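Local coordinates for ABC transporter, substrate binding protein (PDB 3EAF) that probably captures a small solute outside the cell and delivers it to a membrane-bound ABC importer, and carries a bound magnesium ion, at residues Lys321-Leu324 with Glu325-Phe329; Gln292-Val295 with Asn296-Leu300; Asp187-Arg190 with Ile191-Met195; Asn207-Ser210 with Ser211-Leu215; Gln374-Cys377 with Ala378-Thr381. One frame throughout, in Å; residues are numbered along the deposited sequence.

Interaction 1 (Lys321-Leu324 with Glu325-Phe329). With MG (magnesium ion), chain C.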
loop_
_atom_site.group_PDB
_atom_site.type_symbol
_atom_site.label_atom_id
_atom_site.label_comp_id
_atom_site.label_asym_id
_atom_site.label_seq_id
_atom_site.Cartn_x
_atom_site.Cartn_y
_atom_site.Cartn_z
ATOM N N LYS A 321 4.362 13.596 14.402
ATOM C CA LYS A 321 3.091 13.902 13.718
ATOM C C LYS A 321 3.078 15.312 13.138
ATOM O O LYS A 321 2.688 15.520 11.990
ATOM C CB LYS A 321 1.880 13.740 14.650
ATOM C CG LYS A 321 0.710 14.699 14.290
ATOM C CD LYS A 321 -0.576 14.337 14.968
ATOM C CE LYS A 321 -1.338 15.567 15.459
ATOM N NZ LYS A 321 -1.739 16.544 14.412
ATOM N N GLU A 322 3.497 16.277 13.949
ATOM C CA GLU A 322 3.448 17.676 13.562
ATOM C C GLU A 322 4.436 17.991 12.436
ATOM O O GLU A 322 4.127 18.780 11.539
ATOM C CB GLU A 322 3.645 18.571 14.791
ATOM C CG GLU A 322 2.461 18.474 15.771
ATOM C CD GLU A 322 2.562 19.401 16.966
ATOM O OE1 GLU A 322 3.564 20.146 17.089
ATOM O OE2 GLU A 322 1.626 19.381 17.804
ATOM N N ALA A 323 5.605 17.353 12.483
ATOM C CA ALA A 323 6.598 17.449 11.421
ATOM C C ALA A 323 6.073 16.888 10.102
ATOM O O ALA A 323 6.332 17.450 9.045
ATOM C CB ALA A 323 7.888 16.734 11.826
ATOM N N LEU A 324 5.343 15.773 10.163
ATOM C CA LEU A 324 4.766 15.177 8.955
ATOM C C LEU A 324 3.689 16.080 8.333
ATOM O O LEU A 324 3.464 16.046 7.125
ATOM C CB LEU A 324 4.217 13.774 9.245
ATOM C CG LEU A 324 5.259 12.667 9.473
ATOM C CD1 LEU A 324 4.644 11.460 10.202
ATOM C CD2 LEU A 324 5.921 12.239 8.161
ATOM N N GLU A 325 3.049 16.895 9.169
ATOM C CA GLU A 325 2.020 17.841 8.725
ATOM C C GLU A 325 2.580 19.180 8.227
ATOM O O GLU A 325 1.883 19.931 7.541
ATOM C CB GLU A 325 1.001 18.078 9.849
ATOM C CG GLU A 325 0.090 16.885 10.108
ATOM C CD GLU A 325 -0.870 17.089 11.263
ATOM O OE1 GLU A 325 -0.548 17.859 12.192
ATOM O OE2 GLU A 325 -1.951 16.459 11.249
ATOM N N ALA A 326 3.837 19.471 8.559
ATOM C CA ALA A 326 4.414 20.790 8.298
ATOM C C ALA A 326 5.403 20.820 7.138
ATOM O O ALA A 326 5.969 21.870 6.850
ATOM C CB ALA A 326 5.076 21.337 9.570
ATOM N N ASN A 327 5.607 19.681 6.479
ATOM C CA ASN A 327 6.643 19.561 5.453
ATOM C C ASN A 327 6.188 18.758 4.236
ATOM O O ASN A 327 5.406 17.814 4.363
ATOM C CB ASN A 327 7.903 18.887 6.028
ATOM C CG ASN A 327 8.478 19.623 7.220
ATOM O OD1 ASN A 327 8.277 19.219 8.371
ATOM N ND2 ASN A 327 9.195 20.708 6.957
ATOM N N THR A 328 6.698 19.139 3.066
ATOM C CA THR A 328 6.565 18.351 1.848
ATOM C C THR A 328 7.746 17.387 1.746
ATOM O O THR A 328 8.893 17.794 1.934
ATOM C CB THR A 328 6.495 19.268 0.613
ATOM O OG1 THR A 328 5.264 19.992 0.647
ATOM C CG2 THR A 328 6.573 18.471 -0.693
ATOM N N PHE A 329 7.467 16.115 1.464
ATOM C CA PHE A 329 8.514 15.089 1.444
ATOM C C PHE A 329 8.718 14.473 0.070
ATOM O O PHE A 329 7.758 14.233 -0.674
ATOM C CB PHE A 329 8.202 13.969 2.449
ATOM C CG PHE A 329 8.091 14.436 3.873
ATOM C CD1 PHE A 329 9.230 14.625 4.650
ATOM C CD2 PHE A 329 6.849 14.683 4.441
ATOM C CE1 PHE A 329 9.130 15.057 5.966
ATOM C CE2 PHE A 329 6.743 15.119 5.750
ATOM C CZ PHE A 329 7.878 15.299 6.518
HETATM MG MG MG C . 1.479 19.555 5.151
HETATM O O HOH W 1 2.886 17.731 5.266
HETATM O O HOH W 2 2.689 21.734 4.874
HETATM O O HOH W 3 -0.402 20.885 4.016
#

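Interaction 2 (Gln292-Val295 with Asn296-Leu300)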
loop_
_atom_site.group_PDB
_atom_site.type_symbol
_atom_site.label_atom_id
_atom_site.label_comp_id
_atom_site.label_asym_id
_atom_site.label_seq_id
_atom_site.Cartn_x
_atom_site.Cartn_y
_atom_site.Cartn_z
ATOM N N GLN A 292 7.917 -0.808 -0.748
ATOM C CA GLN A 292 6.782 -0.369 0.068
ATOM C C GLN A 292 7.124 -0.322 1.549
ATOM O O GLN A 292 6.695 0.598 2.263
ATOM C CB GLN A 292 5.545 -1.243 -0.192
ATOM C CG GLN A 292 4.984 -1.042 -1.595
ATOM C CD GLN A 292 3.741 -1.844 -1.871
ATOM O OE1 GLN A 292 3.813 -2.926 -2.432
ATOM N NE2 GLN A 292 2.589 -1.310 -1.495
ATOM N N GLY A 293 7.907 -1.301 1.997
ATOM C CA GLY A 293 8.415 -1.326 3.372
ATOM C C GLY A 293 9.452 -0.251 3.631
ATOM O O GLY A 293 9.388 0.459 4.635
ATOM N N PHE A 294 10.404 -0.131 2.710
ATOM C CA PHE A 294 11.489 0.844 2.811
ATOM C C PHE A 294 10.960 2.277 2.923
ATOM O O PHE A 294 11.407 3.041 3.781
ATOM C CB PHE A 294 12.429 0.708 1.605
ATOM C CG PHE A 294 13.789 1.328 1.809
ATOM C CD1 PHE A 294 14.859 0.557 2.263
ATOM C CD2 PHE A 294 14.008 2.676 1.524
ATOM C CE1 PHE A 294 16.131 1.129 2.439
ATOM C CE2 PHE A 294 15.269 3.251 1.699
ATOM C CZ PHE A 294 16.323 2.481 2.163
ATOM N N VAL A 295 10.008 2.634 2.060
ATOM C CA VAL A 295 9.484 4.004 2.029
ATOM C C VAL A 295 8.689 4.397 3.270
ATOM O O VAL A 295 8.648 5.580 3.617
ATOM C CB VAL A 295 8.668 4.329 0.746
ATOM C CG1 VAL A 295 9.566 4.253 -0.497
ATOM C CG2 VAL A 295 7.411 3.444 0.618
ATOM N N ASN A 296 8.062 3.425 3.934
ATOM C CA ASN A 296 7.386 3.707 5.202
ATOM C C ASN A 296 8.377 4.115 6.291
ATOM O O ASN A 296 8.171 5.107 6.987
ATOM C CB ASN A 296 6.489 2.542 5.650
ATOM C CG ASN A 296 5.149 2.518 4.903
ATOM O OD1 ASN A 296 4.969 3.234 3.918
ATOM N ND2 ASN A 296 4.210 1.697 5.372
ATOM N N VAL A 297 9.467 3.367 6.408
ATOM C CA VAL A 297 10.529 3.712 7.354
ATOM C C VAL A 297 11.162 5.059 6.974
ATOM O O VAL A 297 11.396 5.908 7.844
ATOM C CB VAL A 297 11.592 2.594 7.427
ATOM C CG1 VAL A 297 12.777 3.016 8.276
ATOM C CG2 VAL A 297 10.957 1.297 7.963
ATOM N N TRP A 298 11.405 5.257 5.676
ATOM C CA TRP A 298 12.050 6.479 5.188
ATOM C C TRP A 298 11.225 7.718 5.516
ATOM O O TRP A 298 11.786 8.762 5.858
ATOM C CB TRP A 298 12.284 6.414 3.677
ATOM C CG TRP A 298 13.394 7.309 3.162
ATOM C CD1 TRP A 298 14.056 8.303 3.843
ATOM C CD2 TRP A 298 13.951 7.292 1.843
ATOM N NE1 TRP A 298 15.003 8.886 3.028
ATOM C CE2 TRP A 298 14.953 8.291 1.795
ATOM C CE3 TRP A 298 13.700 6.528 0.690
ATOM C CZ2 TRP A 298 15.701 8.548 0.637
ATOM C CZ3 TRP A 298 14.457 6.781 -0.459
ATOM C CH2 TRP A 298 15.448 7.777 -0.468
ATOM N N LEU A 299 9.902 7.612 5.395
ATOM C CA LEU A 299 9.024 8.717 5.758
ATOM C C LEU A 299 9.224 9.101 7.224
ATOM O O LEU A 299 9.259 10.282 7.557
ATOM C CB LEU A 299 7.547 8.379 5.476
ATOM C CG LEU A 299 6.525 9.492 5.767
ATOM C CD1 LEU A 299 6.668 10.655 4.768
ATOM C CD2 LEU A 299 5.100 8.947 5.766
ATOM N N LEU A 300 9.347 8.100 8.095
ATOM C CA LEU A 300 9.657 8.332 9.506
ATOM C C LEU A 300 11.008 9.047 9.690
ATOM O O LEU A 300 11.111 10.001 10.471
ATOM C CB LEU A 300 9.639 7.007 10.282
ATOM C CG LEU A 300 10.084 7.028 11.744
ATOM C CD1 LEU A 300 9.116 7.846 12.597
ATOM C CD2 LEU A 300 10.229 5.612 12.281
HETATM O O HOH W 4 4.118 1.868 1.830
#

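Interaction 3 (Asp187-Arg190 with Ile191-Met195)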
loop_
_atom_site.group_PDB
_atom_site.type_symbol
_atom_site.label_atom_id
_atom_site.label_comp_id
_atom_site.label_asym_id
_atom_site.label_seq_id
_atom_site.Cartn_x
_atom_site.Cartn_y
_atom_site.Cartn_z
ATOM N N ASP A 187 -12.284 -21.586 -6.013
ATOM C CA ASP A 187 -12.951 -20.320 -5.683
ATOM C C ASP A 187 -12.806 -19.319 -6.820
ATOM O O ASP A 187 -13.777 -18.655 -7.193
ATOM C CB ASP A 187 -12.366 -19.684 -4.418
ATOM C CG ASP A 187 -12.659 -20.472 -3.158
ATOM O OD1 ASP A 187 -13.706 -21.157 -3.065
ATOM O OD2 ASP A 187 -11.827 -20.389 -2.243
ATOM N N ALA A 188 -11.583 -19.212 -7.343
ATOM C CA ALA A 188 -11.256 -18.315 -8.451
ATOM C C ALA A 188 -12.005 -18.668 -9.734
ATOM O O ALA A 188 -12.502 -17.779 -10.429
ATOM C CB ALA A 188 -9.748 -18.311 -8.701
ATOM N N GLU A 189 -12.067 -19.960 -10.052
ATOM C CA GLU A 189 -12.795 -20.424 -11.231
ATOM C C GLU A 189 -14.311 -20.241 -11.091
ATOM O O GLU A 189 -14.979 -19.849 -12.052
ATOM C CB GLU A 189 -12.438 -21.872 -11.573
ATOM C CG GLU A 189 -11.021 -22.029 -12.128
ATOM C CD GLU A 189 -10.699 -23.450 -12.572
ATOM O OE1 GLU A 189 -11.637 -24.272 -12.698
ATOM O OE2 GLU A 189 -9.498 -23.745 -12.790
ATOM N N ARG A 190 -14.835 -20.497 -9.892
ATOM C CA ARG A 190 -16.252 -20.284 -9.598
ATOM C C ARG A 190 -16.632 -18.821 -9.813
ATOM O O ARG A 190 -17.656 -18.527 -10.439
ATOM C CB ARG A 190 -16.597 -20.725 -8.165
ATOM C CG ARG A 190 -18.083 -20.573 -7.796
ATOM C CD ARG A 190 -18.390 -21.001 -6.356
ATOM N NE ARG A 190 -17.836 -20.070 -5.368
ATOM C CZ ARG A 190 -16.810 -20.346 -4.564
ATOM N NH1 ARG A 190 -16.221 -21.543 -4.601
ATOM N NH2 ARG A 190 -16.378 -19.426 -3.707
ATOM N N ILE A 191 -15.800 -17.915 -9.301
ATOM C CA ILE A 191 -16.027 -16.472 -9.444
ATOM C C ILE A 191 -15.899 -16.044 -10.901
ATOM O O ILE A 191 -16.713 -15.269 -11.385
ATOM C CB ILE A 191 -15.078 -15.627 -8.526
ATOM C CG1 ILE A 191 -15.442 -15.803 -7.048
ATOM C CG2 ILE A 191 -15.077 -14.134 -8.910
ATOM C CD1 ILE A 191 -16.933 -15.678 -6.718
ATOM N N ALA A 192 -14.882 -16.553 -11.593
ATOM C CA ALA A 192 -14.695 -16.241 -13.011
ATOM C C ALA A 192 -15.912 -16.673 -13.837
ATOM O O ALA A 192 -16.358 -15.941 -14.721
ATOM C CB ALA A 192 -13.427 -16.879 -13.545
ATOM N N ARG A 193 -16.438 -17.861 -13.536
ATOM C CA ARG A 193 -17.633 -18.388 -14.213
ATOM C C ARG A 193 -18.907 -17.602 -13.877
ATOM O O ARG A 193 -19.758 -17.406 -14.743
ATOM C CB ARG A 193 -17.808 -19.890 -13.930
ATOM C CG ARG A 193 -16.888 -20.759 -14.779
ATOM C CD ARG A 193 -17.162 -22.246 -14.634
ATOM N NE ARG A 193 -16.349 -23.030 -15.569
ATOM C CZ ARG A 193 -15.223 -23.671 -15.255
ATOM N NH1 ARG A 193 -14.570 -24.350 -16.193
ATOM N NH2 ARG A 193 -14.743 -23.643 -14.013
ATOM N N GLU A 194 -19.025 -17.143 -12.630
ATOM C CA GLU A 194 -20.117 -16.245 -12.232
ATOM C C GLU A 194 -20.073 -14.929 -13.010
ATOM O O GLU A 194 -21.096 -14.464 -13.507
ATOM C CB GLU A 194 -20.058 -15.933 -10.737
ATOM C CG GLU A 194 -20.602 -17.007 -9.835
ATOM C CD GLU A 194 -20.399 -16.687 -8.364
ATOM O OE1 GLU A 194 -20.073 -15.523 -8.033
ATOM O OE2 GLU A 194 -20.562 -17.607 -7.534
HETATM N N MSE A 195 -18.886 -14.335 -13.109
HETATM C CA MSE A 195 -18.706 -13.076 -13.840
HETATM C C MSE A 195 -18.918 -13.236 -15.339
HETATM O O MSE A 195 -19.457 -12.344 -15.993
HETATM C CB MSE A 195 -17.328 -12.475 -13.566
HETATM C CG MSE A 195 -17.135 -12.053 -12.124
HETATM SE SE MSE A 195 -15.475 -11.095 -11.825
HETATM C CE MSE A 195 -14.247 -12.368 -12.662
HETATM O O HOH W 5 -19.683 -18.069 -5.078
#

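Interaction 4 (Asn207-Ser210 with Ser211-Leu215)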
loop_
_atom_site.group_PDB
_atom_site.type_symbol
_atom_site.label_atom_id
_atom_site.label_comp_id
_atom_site.label_asym_id
_atom_site.label_seq_id
_atom_site.Cartn_x
_atom_site.Cartn_y
_atom_site.Cartn_z
ATOM N N ASN A 207 -8.146 -7.894 -3.579
ATOM C CA ASN A 207 -7.368 -8.772 -2.697
ATOM C C ASN A 207 -5.858 -8.730 -2.997
ATOM O O ASN A 207 -5.419 -8.007 -3.897
ATOM C CB ASN A 207 -7.863 -10.225 -2.813
ATOM C CG ASN A 207 -9.312 -10.407 -2.381
ATOM O OD1 ASN A 207 -9.950 -9.490 -1.858
ATOM N ND2 ASN A 207 -9.835 -11.609 -2.598
ATOM N N THR A 208 -5.077 -9.513 -2.251
ATOM C CA THR A 208 -3.631 -9.599 -2.465
ATOM C C THR A 208 -3.300 -10.463 -3.684
ATOM O O THR A 208 -4.179 -11.139 -4.230
ATOM C CB THR A 208 -2.876 -10.137 -1.217
ATOM O OG1 THR A 208 -3.188 -11.521 -1.022
ATOM C CG2 THR A 208 -3.254 -9.348 0.037
ATOM N N ILE A 209 -2.028 -10.450 -4.082
ATOM C CA ILE A 209 -1.560 -11.085 -5.317
ATOM C C ILE A 209 -1.956 -12.559 -5.490
ATOM O O ILE A 209 -2.143 -13.009 -6.615
ATOM C CB ILE A 209 -0.010 -10.893 -5.517
ATOM C CG1 ILE A 209 0.421 -11.318 -6.928
ATOM C CG2 ILE A 209 0.794 -11.598 -4.406
ATOM C CD1 ILE A 209 1.833 -10.888 -7.323
ATOM N N SER A 210 -2.080 -13.301 -4.389
ATOM C CA SER A 210 -2.402 -14.732 -4.456
ATOM C C SER A 210 -3.750 -14.996 -5.116
ATOM O O SER A 210 -3.830 -15.747 -6.080
ATOM C CB SER A 210 -2.357 -15.374 -3.062
ATOM O OG SER A 210 -1.042 -15.302 -2.539
ATOM N N SER A 211 -4.806 -14.382 -4.603
ATOM C CA SER A 211 -6.129 -14.579 -5.195
ATOM C C SER A 211 -6.324 -13.790 -6.494
ATOM O O SER A 211 -6.993 -14.276 -7.404
ATOM C CB SER A 211 -7.243 -14.282 -4.187
ATOM O OG SER A 211 -7.155 -12.963 -3.697
ATOM N N CYS A 212 -5.742 -12.591 -6.586
ATOM C CA CYS A 212 -5.788 -11.809 -7.834
ATOM C C CYS A 212 -5.230 -12.599 -9.008
ATOM O O CYS A 212 -5.822 -12.629 -10.084
ATOM C CB CYS A 212 -5.008 -10.501 -7.709
ATOM S SG CYS A 212 -5.819 -9.210 -6.750
ATOM N N SER A 213 -4.077 -13.226 -8.800
ATOM C CA SER A 213 -3.428 -14.014 -9.848
ATOM C C SER A 213 -4.214 -15.279 -10.216
ATOM O O SER A 213 -4.357 -15.602 -11.399
ATOM C CB SER A 213 -2.003 -14.363 -9.443
ATOM O OG SER A 213 -1.264 -13.179 -9.203
ATOM N N LEU A 214 -4.720 -15.982 -9.208
ATOM C CA LEU A 214 -5.588 -17.135 -9.431
ATOM C C LEU A 214 -6.811 -16.764 -10.277
ATOM O O LEU A 214 -7.221 -17.525 -11.158
ATOM C CB LEU A 214 -6.038 -17.746 -8.099
ATOM C CG LEU A 214 -5.044 -18.614 -7.316
ATOM C CD1 LEU A 214 -5.672 -19.012 -6.000
ATOM C CD2 LEU A 214 -4.638 -19.850 -8.094
ATOM N N LEU A 215 -7.375 -15.592 -9.997
ATOM C CA LEU A 215 -8.537 -15.075 -10.720
ATOM C C LEU A 215 -8.192 -14.734 -12.168
ATOM O O LEU A 215 -8.913 -15.119 -13.082
ATOM C CB LEU A 215 -9.118 -13.840 -10.012
ATOM C CG LEU A 215 -10.381 -13.213 -10.627
ATOM C CD1 LEU A 215 -11.595 -14.116 -10.439
ATOM C CD2 LEU A 215 -10.648 -11.824 -10.025
HETATM O O HOH W 6 -5.486 -12.851 -1.609
#

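Interaction 5 (Gln374-Cys377 with Ala378-Thr381)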
loop_
_atom_site.group_PDB
_atom_site.type_symbol
_atom_site.label_atom_id
_atom_site.label_comp_id
_atom_site.label_asym_id
_atom_site.label_seq_id
_atom_site.Cartn_x
_atom_site.Cartn_y
_atom_site.Cartn_z
ATOM N N GLN A 374 -12.724 16.361 -9.811
ATOM C CA GLN A 374 -14.035 16.596 -9.204
ATOM C C GLN A 374 -14.548 15.393 -8.406
ATOM O O GLN A 374 -15.531 15.504 -7.672
ATOM C CB GLN A 374 -15.056 17.064 -10.265
ATOM C CG GLN A 374 -15.240 16.120 -11.478
ATOM C CD GLN A 374 -15.681 16.834 -12.768
ATOM O OE1 GLN A 374 -16.182 17.962 -12.745
ATOM N NE2 GLN A 374 -15.501 16.157 -13.902
ATOM N N VAL A 375 -13.869 14.254 -8.541
ATOM C CA VAL A 375 -14.280 13.013 -7.883
ATOM C C VAL A 375 -13.570 12.901 -6.537
ATOM O O VAL A 375 -12.350 12.706 -6.475
ATOM C CB VAL A 375 -13.974 11.774 -8.755
ATOM C CG1 VAL A 375 -14.486 10.506 -8.084
ATOM C CG2 VAL A 375 -14.575 11.932 -10.154
ATOM N N ASP A 376 -14.336 13.047 -5.462
ATOM C CA ASP A 376 -13.771 13.022 -4.120
ATOM C C ASP A 376 -13.791 11.601 -3.553
ATOM O O ASP A 376 -14.530 11.298 -2.608
ATOM C CB ASP A 376 -14.506 14.000 -3.207
ATOM C CG ASP A 376 -13.653 14.462 -2.035
ATOM O OD1 ASP A 376 -12.610 13.839 -1.738
ATOM O OD2 ASP A 376 -14.036 15.458 -1.399
ATOM N N CYS A 377 -12.970 10.742 -4.154
ATOM C CA CYS A 377 -12.865 9.327 -3.794
ATOM C C CYS A 377 -12.671 9.115 -2.294
ATOM O O CYS A 377 -13.348 8.281 -1.682
ATOM C CB CYS A 377 -11.696 8.683 -4.543
ATOM S SG CYS A 377 -11.359 9.386 -6.170
ATOM N N ALA A 378 -11.742 9.874 -1.718
ATOM C CA ALA A 378 -11.390 9.766 -0.307
ATOM C C ALA A 378 -12.588 10.022 0.593
ATOM O O ALA A 378 -12.935 9.181 1.421
ATOM C CB ALA A 378 -10.262 10.729 0.030
ATOM N N ARG A 379 -13.223 11.181 0.421
ATOM C CA ARG A 379 -14.343 11.545 1.280
ATOM C C ARG A 379 -15.570 10.644 1.111
ATOM O O ARG A 379 -16.325 10.466 2.064
ATOM C CB ARG A 379 -14.684 13.030 1.152
ATOM C CG ARG A 379 -13.616 13.908 1.802
ATOM C CD ARG A 379 -14.033 15.368 1.906
ATOM N NE ARG A 379 -12.947 16.192 2.435
ATOM C CZ ARG A 379 -11.939 16.666 1.710
ATOM N NH1 ARG A 379 -11.861 16.405 0.411
ATOM N NH2 ARG A 379 -11.001 17.401 2.293
ATOM N N TYR A 380 -15.736 10.045 -0.071
ATOM C CA TYR A 380 -16.802 9.054 -0.287
ATOM C C TYR A 380 -16.670 7.923 0.722
ATOM O O TYR A 380 -17.653 7.514 1.341
ATOM C CB TYR A 380 -16.762 8.460 -1.702
ATOM C CG TYR A 380 -17.020 9.426 -2.847
ATOM C CD1 TYR A 380 -17.579 10.688 -2.630
ATOM C CD2 TYR A 380 -16.732 9.053 -4.158
ATOM C CE1 TYR A 380 -17.813 11.570 -3.695
ATOM C CE2 TYR A 380 -16.969 9.916 -5.218
ATOM C CZ TYR A 380 -17.512 11.171 -4.980
ATOM O OH TYR A 380 -17.748 12.021 -6.042
ATOM N N THR A 381 -15.443 7.433 0.891
ATOM C CA THR A 381 -15.170 6.323 1.791
ATOM C C THR A 381 -15.278 6.754 3.257
ATOM O O THR A 381 -15.831 6.023 4.079
ATOM C CB THR A 381 -13.791 5.690 1.493
ATOM O OG1 THR A 381 -13.748 5.286 0.120
ATOM C CG2 THR A 381 -13.541 4.469 2.381
#

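Interaction 1 (Lys321-Leu324 with Glu325-Phe329)
Lys321 and Glu325, one helical turn apart, lean across each other at a slant, and their charged ends meet in a salt bridge. The lysine chain runs out almost straight and then bends at its last two torsions (chi3 140°, chi4 60°), which turns NZ back to Glu325 OE1 at 2.8 Å. NZ comes in on the syn side of that carboxylate oxygen but 33° out of the carboxylate plane, and its second bond, to Glu325 OE2, is weak. OE2 also takes a hydrogen bond from His346, so the carboxylate is tied both to its own helix and to a later loop. Beneath them Glu325 N bonds Lys321 O at 3.2 Å and, weakly, Glu322 O.

This is the last turn of helix 317-326, in a protein of the periplasmic-binding-protein family, and its C-terminal end forms part of a magnesium site. The carboxylate of Glu325 faces the lysine while its backbone O binds the ion at 2.5 Å; Asp340, Tyr341 and three waters supply the other ligands. One of those waters, 2.3 Å from the magnesium, also donates to Leu324 O and Asn327 O. On the other flank Leu324 and Phe329 cross at about a right angle, Leu324 CD2 lying 3.8 Å from Phe329 CE2. The phenylalanine ring turns its edge to the helix end, with Leu324 O in the ring plane 3.7 Å from Phe329 CE2.

Interaction 2 (Gln292-Val295 with Asn296-Leu300)
Phe294 and Trp298 sit one turn apart on helix 288-304, a buried helix of the periplasmic-binding-protein fold, and the backbone bond between them is sound: Trp298 N donates to Phe294 O at 2.9 Å. The next bond along the helix, from Leu299 N to Val295 O, measures 3.0 Å. Upstream the ladder is slacker. Gly293 O receives two weak bonds, from Val297 N and Asn296 N.

Asn296 N is 3.6 Å from Gln292 O, and a water serves that carbonyl. The water donates to Gln292 O at 2.9 Å and to Asn296 OD1 at 2.6 Å, joining the carbonyl to the side chain one turn on. Asn296 CG stands beside its own backbone N (chi1 -79°), which carries the amide back along the helix toward Gln292. Its ND2 gives a hydrogen bond to Tyr24 and a weak one to Ser104 O, so both ends of this buried amide are engaged. Gln292 is equally well served, OE1 by Arg289 and NE2 by Tyr107.

The apolar flank packs against helices 18-38 and 267-278. There Phe294 turns its edge to the face of the Trp298 six-membered ring, an offset edge-to-face pair with planes at 88° and centroids 5.8 Å apart. Its closest approach is Phe294 CE2 to Trp298 CE3, 3.8 Å.

Interaction 3 (Asp187-Arg190 with Ile191-Met195)
Glu189 and Arg193, and one residue further on Arg190 and Glu194, are i to i+4 pairs of opposite charge on helix 185-196, an outer helix of the periplasmic-binding-protein fold. Regular backbone bonds run beneath them, such as Glu194 N to Arg190 O at 2.9 Å.

Of the salt bridges, Glu189 to Arg193 is the looser. The two side chains lie alongside each other and point the same way, but their planar ends are turned 68° apart, and Arg193 NH2 reaches Glu189 OE1 at 3.4 Å in a weak bond. Arg190 holds Asp187 more firmly: NH1 and NH2 both go end-on to Asp187 OD1, NH1 at 3.0 Å on the anti lone pair and NH2 from above the carboxylate plane. Asp187 OD2 is taken by the backbone N of Thr184.

Apolar packing belongs to the inner side, where Ala188 and Ile191 rest on helix 209-222.

Water joins the remaining pair. Arg190 bends at chi3 (70°), which points its NH groups back to Asp187 and leaves NE 4.3 Å from Glu194 OE2, beyond a salt bridge; one water accepts from Arg190 NE at 2.7 Å and donates to Glu194 OE2 at 2.6 Å.

Interaction 4 (Asn207-Ser210 with Ser211-Leu215)
The torsions of Asn207 and Ser211 set up this helix start. Asn207 has CG beside its own backbone N (chi1 -62°), sending the amide toward the first turn, while Ser211 OG stands between its backbone N and carbonyl carbon (chi1 58°), within bonding distance of that amide. Asn207 ND2 donates to Ser211 OG at 3.2 Å, the hydroxyl oxygen lying almost in the amide plane. Ser211 OG is also 2.7 Å from a water that donates to Thr208 OG1, so the hydroxyl is held by both an amide and a water.

The carbonyl of Ile209 is gripped twice by one residue: Ser213 OG donates to Ile209 O at 2.7 Å and Ser213 N at 2.9 Å, arriving from opposite faces of the carbonyl plane. Thr208 is the N-cap residue, but its side chain makes no capping bond; its O receives Cys212 N at 3.2 Å.

The Asn207 amide also reaches other parts of the fold, ND2 to Leu179 O and OD1 to Ser155 OG of helix 153-156 and to Asp149 N. Replacing it with an alanine would probably leave Ser211 OG without its amide donor and Leu179 O and Asp149 N without these partners.

The turn opens helix 209-222 in the beta-alpha-beta unit between strands 202-205 and 227-230. Helix 185-196 packs along one flank, helix 239-243 lies against Ile209 and Ser213, and Asp19 of helix 18-38 bonds Thr208 and Ser210.

Interaction 5 (Gln374-Cys377 with Ala378-Thr381)
A capped helix start is built here, with Asp376 as N-cap of the short helix 377-382 near the end of the chain. Its CG is anti to the backbone N (chi1 -156°), which swings the carboxylate forward over the first turn. Asp376 OD1 takes a weak capping bond from Arg379 N at 3.5 Å. The other oxygen makes a salt bridge: Arg379 NH1 reaches the syn lone pair of Asp376 OD2 at 3.0 Å, near the guanidinium plane, although the two flat groups are turned 71° apart. Arg379 also has a cation-pi contact with Phe345.

Tyr380 lies back along the incoming chain. Its N donates to Asp376 O at 3.1 Å, and the same oxygen sits 3.0 Å above one face of its ring, offset toward the rim. Further out, Val375 crosses the tyrosine at about a right angle, Val375 CG1 meeting Tyr380 CE2 at 3.8 Å. Beyond this contact, the ring pairs with Lys164 in a cation-pi interaction. Putting a serine in place of Tyr380 would probably strip the cover from Asp376 O and Val375 CG1 and leave Lys164 without its aromatic partner.

Just before the helix the backbone folds tightly, Cys377 N giving a weak bond to Val375 O. That is an inverse gamma turn centred on Asp376, leading straight into an aspartate N-cap.

How the interactions relate
Along the chain the order is interaction 3, 4, 2, 1, 5. Interactions 3 and 4 touch, their centres 12 Å apart, where the neighbouring helices 185-196 and 209-222 pack through Ala188, Ile191 and Met195 on Leu214 and Leu215, beside the seven-stranded sheet. Interactions 1 and 2 also touch, 15 Å between centres: Leu299 of helix 288-304 meets Leu324 and Phe329, linking the buried helix to the magnesium-bearing end of helix 317-326. The two pairs lie on opposite sides of the chain's centre, consistent with the two lobes of a periplasmic binding protein. Interaction 5 stands apart, 23 Å from interaction 1 between centres, and its helix 377-382 rests against helices 124-139 and 159-165.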